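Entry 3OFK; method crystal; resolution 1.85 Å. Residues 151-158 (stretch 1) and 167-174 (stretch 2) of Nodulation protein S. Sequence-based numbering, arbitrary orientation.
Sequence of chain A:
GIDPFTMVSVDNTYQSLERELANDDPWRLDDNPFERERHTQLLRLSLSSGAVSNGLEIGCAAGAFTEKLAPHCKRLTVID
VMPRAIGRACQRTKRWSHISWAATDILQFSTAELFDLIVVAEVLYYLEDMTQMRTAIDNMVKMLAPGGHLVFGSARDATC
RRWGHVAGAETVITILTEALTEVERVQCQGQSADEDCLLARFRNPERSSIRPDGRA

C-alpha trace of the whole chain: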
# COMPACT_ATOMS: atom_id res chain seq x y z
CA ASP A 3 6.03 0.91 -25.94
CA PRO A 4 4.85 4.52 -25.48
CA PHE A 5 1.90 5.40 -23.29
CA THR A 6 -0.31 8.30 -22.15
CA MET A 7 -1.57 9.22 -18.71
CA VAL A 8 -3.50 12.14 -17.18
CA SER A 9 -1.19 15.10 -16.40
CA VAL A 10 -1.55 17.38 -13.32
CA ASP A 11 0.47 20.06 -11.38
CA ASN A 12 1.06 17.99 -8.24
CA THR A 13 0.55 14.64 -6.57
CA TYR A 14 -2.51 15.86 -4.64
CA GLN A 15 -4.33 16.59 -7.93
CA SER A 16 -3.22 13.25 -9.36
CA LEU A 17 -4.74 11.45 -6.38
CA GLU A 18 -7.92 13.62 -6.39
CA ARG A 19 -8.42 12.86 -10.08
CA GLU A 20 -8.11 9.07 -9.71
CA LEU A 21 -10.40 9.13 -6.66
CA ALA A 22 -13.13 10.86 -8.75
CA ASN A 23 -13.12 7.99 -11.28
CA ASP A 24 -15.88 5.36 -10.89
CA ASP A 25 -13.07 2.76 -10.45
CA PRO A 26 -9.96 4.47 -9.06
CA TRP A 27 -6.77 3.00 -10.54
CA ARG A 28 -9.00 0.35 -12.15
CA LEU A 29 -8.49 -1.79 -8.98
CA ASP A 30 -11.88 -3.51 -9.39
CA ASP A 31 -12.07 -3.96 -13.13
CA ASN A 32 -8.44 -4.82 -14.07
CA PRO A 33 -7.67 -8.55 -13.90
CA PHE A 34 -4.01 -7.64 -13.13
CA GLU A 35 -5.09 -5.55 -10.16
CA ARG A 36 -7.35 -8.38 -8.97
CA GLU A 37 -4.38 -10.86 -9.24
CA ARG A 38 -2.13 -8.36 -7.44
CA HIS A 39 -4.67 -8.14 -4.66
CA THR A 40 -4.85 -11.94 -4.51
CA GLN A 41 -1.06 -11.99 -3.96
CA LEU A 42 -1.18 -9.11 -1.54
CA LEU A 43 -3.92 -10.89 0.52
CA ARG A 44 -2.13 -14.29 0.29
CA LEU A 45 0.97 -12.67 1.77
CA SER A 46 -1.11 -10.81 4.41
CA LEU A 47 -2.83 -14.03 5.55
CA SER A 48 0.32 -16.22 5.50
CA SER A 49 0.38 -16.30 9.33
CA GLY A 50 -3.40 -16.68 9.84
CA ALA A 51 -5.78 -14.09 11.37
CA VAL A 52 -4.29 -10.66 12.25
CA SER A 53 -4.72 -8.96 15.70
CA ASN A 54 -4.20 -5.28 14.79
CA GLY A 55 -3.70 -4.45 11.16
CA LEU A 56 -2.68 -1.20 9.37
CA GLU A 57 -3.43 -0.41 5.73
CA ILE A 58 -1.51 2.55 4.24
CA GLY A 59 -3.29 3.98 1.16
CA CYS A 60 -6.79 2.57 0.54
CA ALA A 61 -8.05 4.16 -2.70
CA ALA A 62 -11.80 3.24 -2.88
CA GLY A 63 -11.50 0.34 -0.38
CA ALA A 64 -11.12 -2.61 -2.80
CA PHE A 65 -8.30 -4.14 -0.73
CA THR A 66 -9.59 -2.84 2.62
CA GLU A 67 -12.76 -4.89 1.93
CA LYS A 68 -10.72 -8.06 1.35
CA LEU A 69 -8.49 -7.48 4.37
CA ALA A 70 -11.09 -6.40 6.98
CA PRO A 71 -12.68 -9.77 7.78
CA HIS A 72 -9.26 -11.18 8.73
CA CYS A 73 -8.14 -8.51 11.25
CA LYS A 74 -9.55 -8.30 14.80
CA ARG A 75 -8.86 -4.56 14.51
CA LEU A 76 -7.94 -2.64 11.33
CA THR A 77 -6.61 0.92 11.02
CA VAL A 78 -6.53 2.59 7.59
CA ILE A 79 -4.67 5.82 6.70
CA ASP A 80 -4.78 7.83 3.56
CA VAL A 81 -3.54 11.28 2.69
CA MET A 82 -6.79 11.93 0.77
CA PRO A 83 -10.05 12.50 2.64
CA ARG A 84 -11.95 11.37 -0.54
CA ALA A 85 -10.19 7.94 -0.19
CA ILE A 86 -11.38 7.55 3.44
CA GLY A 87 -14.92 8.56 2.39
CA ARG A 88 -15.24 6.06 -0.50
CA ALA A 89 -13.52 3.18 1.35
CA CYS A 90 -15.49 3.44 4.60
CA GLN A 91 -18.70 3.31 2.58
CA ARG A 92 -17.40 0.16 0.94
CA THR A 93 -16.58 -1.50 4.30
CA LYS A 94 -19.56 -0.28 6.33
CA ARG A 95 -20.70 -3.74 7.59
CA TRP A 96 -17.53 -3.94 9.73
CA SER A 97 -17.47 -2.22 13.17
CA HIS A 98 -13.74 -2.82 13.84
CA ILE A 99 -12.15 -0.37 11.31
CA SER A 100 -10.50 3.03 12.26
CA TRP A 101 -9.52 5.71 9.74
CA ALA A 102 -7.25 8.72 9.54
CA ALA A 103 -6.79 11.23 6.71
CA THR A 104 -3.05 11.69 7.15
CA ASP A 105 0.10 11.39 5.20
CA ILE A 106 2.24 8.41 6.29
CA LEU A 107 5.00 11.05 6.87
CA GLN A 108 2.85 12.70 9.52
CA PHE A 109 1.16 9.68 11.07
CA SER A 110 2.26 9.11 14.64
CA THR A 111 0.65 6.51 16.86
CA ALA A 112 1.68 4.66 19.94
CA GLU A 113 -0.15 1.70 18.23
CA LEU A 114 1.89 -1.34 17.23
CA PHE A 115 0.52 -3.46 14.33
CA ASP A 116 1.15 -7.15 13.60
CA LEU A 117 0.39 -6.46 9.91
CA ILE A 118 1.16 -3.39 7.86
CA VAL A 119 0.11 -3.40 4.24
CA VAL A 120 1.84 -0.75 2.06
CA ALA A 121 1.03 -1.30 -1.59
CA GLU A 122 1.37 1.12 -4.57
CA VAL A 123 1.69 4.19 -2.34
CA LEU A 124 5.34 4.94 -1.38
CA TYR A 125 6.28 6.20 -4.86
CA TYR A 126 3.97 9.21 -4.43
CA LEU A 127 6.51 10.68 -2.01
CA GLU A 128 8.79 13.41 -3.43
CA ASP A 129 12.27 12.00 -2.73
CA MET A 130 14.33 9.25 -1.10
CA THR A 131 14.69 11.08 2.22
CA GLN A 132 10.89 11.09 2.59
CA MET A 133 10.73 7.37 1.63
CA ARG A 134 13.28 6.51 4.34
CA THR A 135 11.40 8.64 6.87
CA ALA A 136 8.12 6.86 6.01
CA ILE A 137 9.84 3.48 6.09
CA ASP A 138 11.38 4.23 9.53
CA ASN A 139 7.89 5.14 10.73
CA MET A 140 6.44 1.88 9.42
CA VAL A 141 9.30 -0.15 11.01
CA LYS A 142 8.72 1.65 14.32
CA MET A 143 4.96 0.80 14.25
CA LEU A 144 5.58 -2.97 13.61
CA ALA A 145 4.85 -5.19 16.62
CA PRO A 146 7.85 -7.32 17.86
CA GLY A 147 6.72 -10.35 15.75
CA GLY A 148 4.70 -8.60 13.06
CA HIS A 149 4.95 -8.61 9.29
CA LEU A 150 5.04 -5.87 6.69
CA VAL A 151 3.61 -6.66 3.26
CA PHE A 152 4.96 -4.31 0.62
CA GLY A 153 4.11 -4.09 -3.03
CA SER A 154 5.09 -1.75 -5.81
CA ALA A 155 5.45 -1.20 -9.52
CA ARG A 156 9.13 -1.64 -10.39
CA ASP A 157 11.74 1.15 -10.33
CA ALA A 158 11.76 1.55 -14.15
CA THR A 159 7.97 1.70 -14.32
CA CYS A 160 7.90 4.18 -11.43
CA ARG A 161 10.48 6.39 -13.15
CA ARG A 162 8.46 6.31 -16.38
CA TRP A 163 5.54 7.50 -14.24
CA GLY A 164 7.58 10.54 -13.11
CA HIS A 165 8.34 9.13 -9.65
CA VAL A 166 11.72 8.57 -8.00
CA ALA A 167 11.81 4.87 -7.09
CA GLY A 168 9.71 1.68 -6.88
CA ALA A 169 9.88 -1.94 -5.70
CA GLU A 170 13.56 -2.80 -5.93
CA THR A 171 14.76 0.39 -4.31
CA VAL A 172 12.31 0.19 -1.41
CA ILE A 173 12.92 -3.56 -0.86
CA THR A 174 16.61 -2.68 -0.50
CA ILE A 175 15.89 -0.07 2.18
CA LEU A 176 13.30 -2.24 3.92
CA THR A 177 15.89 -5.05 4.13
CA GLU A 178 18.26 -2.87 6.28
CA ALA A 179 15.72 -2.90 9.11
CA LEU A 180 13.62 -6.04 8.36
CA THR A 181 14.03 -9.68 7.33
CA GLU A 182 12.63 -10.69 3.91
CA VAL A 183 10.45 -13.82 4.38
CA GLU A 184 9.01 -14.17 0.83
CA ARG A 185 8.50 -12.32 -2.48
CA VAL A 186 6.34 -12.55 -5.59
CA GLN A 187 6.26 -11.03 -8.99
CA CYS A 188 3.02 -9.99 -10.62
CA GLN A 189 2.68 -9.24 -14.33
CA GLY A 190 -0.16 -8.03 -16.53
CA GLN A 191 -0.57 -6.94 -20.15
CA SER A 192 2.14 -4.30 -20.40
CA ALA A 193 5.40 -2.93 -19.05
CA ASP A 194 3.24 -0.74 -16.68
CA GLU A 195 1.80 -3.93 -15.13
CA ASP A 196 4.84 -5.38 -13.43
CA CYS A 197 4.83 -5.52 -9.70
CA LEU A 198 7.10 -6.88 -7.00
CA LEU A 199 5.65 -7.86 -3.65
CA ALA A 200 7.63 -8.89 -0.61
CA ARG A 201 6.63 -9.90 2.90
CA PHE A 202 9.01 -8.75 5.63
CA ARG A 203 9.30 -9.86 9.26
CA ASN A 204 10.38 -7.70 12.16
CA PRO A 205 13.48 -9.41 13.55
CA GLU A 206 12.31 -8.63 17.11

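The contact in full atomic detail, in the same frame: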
# COMPACT_ATOMS: atom_id res chain seq x y z
N VAL A 151 3.84 -6.18 4.62
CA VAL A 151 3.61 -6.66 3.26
C VAL A 151 3.68 -5.46 2.36
O VAL A 151 2.84 -4.58 2.46
CB VAL A 151 2.23 -7.35 3.12
CG1 VAL A 151 1.88 -7.51 1.64
CG2 VAL A 151 2.27 -8.68 3.78
N PHE A 152 4.69 -5.44 1.49
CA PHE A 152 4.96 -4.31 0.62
C PHE A 152 4.75 -4.73 -0.80
O PHE A 152 5.06 -5.86 -1.18
CB PHE A 152 6.41 -3.85 0.80
CG PHE A 152 6.91 -2.96 -0.32
CD1 PHE A 152 6.53 -1.61 -0.40
CD2 PHE A 152 7.75 -3.49 -1.31
CE1 PHE A 152 7.02 -0.79 -1.42
CE2 PHE A 152 8.23 -2.69 -2.34
CZ PHE A 152 7.85 -1.33 -2.40
N GLY A 153 4.20 -3.83 -1.60
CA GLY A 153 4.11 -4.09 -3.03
C GLY A 153 4.32 -2.82 -3.80
O GLY A 153 3.93 -1.77 -3.33
N SER A 154 4.92 -2.92 -4.98
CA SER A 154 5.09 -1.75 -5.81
C SER A 154 5.42 -2.11 -7.27
O SER A 154 6.03 -3.14 -7.56
CB SER A 154 6.17 -0.86 -5.22
OG SER A 154 6.49 0.27 -6.04
N ALA A 155 4.93 -1.28 -8.19
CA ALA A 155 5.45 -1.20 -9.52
C ALA A 155 6.97 -1.11 -9.42
O ALA A 155 7.49 -0.60 -8.45
CB ALA A 155 4.89 0.00 -10.20
N ARG A 156 7.67 -1.65 -10.41
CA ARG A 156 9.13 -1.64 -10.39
C ARG A 156 9.70 -0.24 -10.56
O ARG A 156 9.01 0.67 -11.03
CB ARG A 156 9.68 -2.56 -11.46
CG ARG A 156 9.57 -4.03 -11.08
CD ARG A 156 10.09 -4.94 -12.18
NE ARG A 156 9.92 -6.36 -11.85
CZ ARG A 156 10.69 -7.06 -11.00
NH1 ARG A 156 11.71 -6.50 -10.37
NH2 ARG A 156 10.43 -8.34 -10.79
N ASP A 157 10.98 -0.10 -10.19
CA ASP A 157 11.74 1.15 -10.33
C ASP A 157 11.56 1.83 -11.71
O ASP A 157 11.21 3.04 -11.77
CB ASP A 157 13.25 0.88 -10.11
CG ASP A 157 13.62 0.69 -8.64
OD1 ASP A 157 12.75 0.91 -7.77
OD2 ASP A 157 14.80 0.32 -8.35
N ALA A 158 11.83 1.07 -12.77
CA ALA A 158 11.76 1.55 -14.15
C ALA A 158 10.38 2.07 -14.47
O ALA A 158 10.23 3.11 -15.09
CB ALA A 158 12.11 0.44 -15.12
N ALA A 167 11.43 6.25 -7.22
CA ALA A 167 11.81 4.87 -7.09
C ALA A 167 10.60 3.98 -6.77
O ALA A 167 9.58 4.45 -6.28
CB ALA A 167 12.89 4.72 -6.03
N GLY A 168 10.76 2.68 -7.07
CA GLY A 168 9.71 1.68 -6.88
C GLY A 168 10.20 0.47 -6.09
O GLY A 168 10.98 0.63 -5.13
N ALA A 169 9.75 -0.72 -6.50
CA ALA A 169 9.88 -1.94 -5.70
C ALA A 169 11.30 -2.23 -5.25
O ALA A 169 11.56 -2.41 -4.04
CB ALA A 169 9.30 -3.15 -6.47
N GLU A 170 12.23 -2.25 -6.20
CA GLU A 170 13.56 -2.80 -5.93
C GLU A 170 14.29 -1.90 -4.94
O GLU A 170 14.91 -2.37 -3.99
CB GLU A 170 14.38 -3.00 -7.21
CG GLU A 170 13.77 -3.95 -8.23
CD GLU A 170 12.88 -3.23 -9.24
OE1 GLU A 170 12.12 -2.34 -8.82
OE2 GLU A 170 12.96 -3.55 -10.46
N THR A 171 14.15 -0.60 -5.16
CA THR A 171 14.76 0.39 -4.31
C THR A 171 14.22 0.33 -2.88
O THR A 171 15.01 0.29 -1.92
CB THR A 171 14.66 1.81 -4.96
OG1 THR A 171 15.44 1.80 -6.17
CG2 THR A 171 15.21 2.84 -4.04
N VAL A 172 12.90 0.30 -2.73
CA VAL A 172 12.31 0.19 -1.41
C VAL A 172 12.64 -1.14 -0.71
O VAL A 172 12.98 -1.15 0.47
CB VAL A 172 10.80 0.42 -1.45
CG1 VAL A 172 10.18 0.13 -0.09
CG2 VAL A 172 10.48 1.86 -1.90
N ILE A 173 12.57 -2.25 -1.44
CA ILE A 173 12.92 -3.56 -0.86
C ILE A 173 14.32 -3.49 -0.26
O ILE A 173 14.56 -3.99 0.85
CB ILE A 173 12.79 -4.69 -1.92
CG1 ILE A 173 11.31 -5.02 -2.17
CG2 ILE A 173 13.50 -5.95 -1.46
CD1 ILE A 173 11.06 -5.90 -3.34
N THR A 174 15.25 -2.84 -0.98
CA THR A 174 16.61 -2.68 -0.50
C THR A 174 16.66 -1.99 0.85
O THR A 174 17.38 -2.44 1.75
CB THR A 174 17.50 -1.96 -1.54
OG1 THR A 174 17.59 -2.78 -2.70
CG2 THR A 174 18.93 -1.70 -0.99
O HOH W 1 12.92 -1.67 -12.68

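The contact joins the end of a strand and the start of the helix after it to the beginning of a second helix and the residue before it, through a compact polar network at the two helix starts and a small apolar patch built on Phe152. Strand 151-155 and helix 169-174 run roughly antiparallel, at 150°, with axes 8.1 Å apart at their closest. The backbones converge along the strand: the CA atoms of Phe152 and Ile173 are 8.1 Å apart, whereas CA of Asp157 and CA of Gly168 are separated by 4.0 Å.

At the wide end, a large side chain fills the gap. Phe152 points toward the helix, and its ring receives CG1 of Val172 over one face, 3.8 Å from the ring centroid, in a CH-pi contact; the closest approach is CE1 to Val172 CG1 at 3.5 Å. Phe152 CE2 also lies 3.9 Å from Ile173 CG1 and 4.3 Å from Ala169 CB. An aromatic ring suits this place because it is long enough to span the distance and offers a flat face to branched aliphatic groups. All four residues are buried, so the patch removes apolar surface from solvent.

Closer to the narrow end the side chains become small. Ser154 points toward the helix, its CB 4.1 Å from Ala169 CB, and its hydroxyl OG is satisfied within its own stretch by donating to Ala155 O at 2.8 Å. Ala155 O also accepts a hydrogen bond from Ala169 N, the two atoms 3.0 Å apart, so the strand's last carbonyl engages an amide of the helix's first turn, which has no carbonyl of its own helix to bond. Gly168, the N-cap residue of this helix, is pressed against the chain, with its CA 3.5 Å from Ala155 O in a CA-H...O contact. A CB on Gly168 would point toward the other stretch and lie 2.5 Å from Ala155 O, a clash; glycine leaves room for the close approach.

Asp157 is the hub of the polar network. Its CB leaves sideways, but the carboxylate ends nearer the helix. Asp157 OD1 accepts from Gly168 N at 2.8 Å and, weakly, from Thr171 N at 3.3 Å, while Asp157 OD2 accepts from the hydroxyl OG1 of Thr171 at 2.7 Å. A short acidic side chain suits the position, since its two oxygens can serve several donors around the helix start.

Glu170 reciprocates. With chi2 at 91°, between the usual wells, its carboxylate reaches the start of the other helix, where Glu170 OE1 accepts from Asp157 N at 2.9 Å. Glu170 OE2 meets Arg156 NH1 at 3.2 Å, near the plane of the guanidinium, in a salt bridge whose hydrogen bond is weak. A water donates to Glu170 OE2 and accepts from Ala158 N, extending the bridge to the next free amide. The two acids come close, Asp157 OD1 lying 3.5 Å from Glu170 OE1, but the amide donors around them and the arginine help to offset that repulsion.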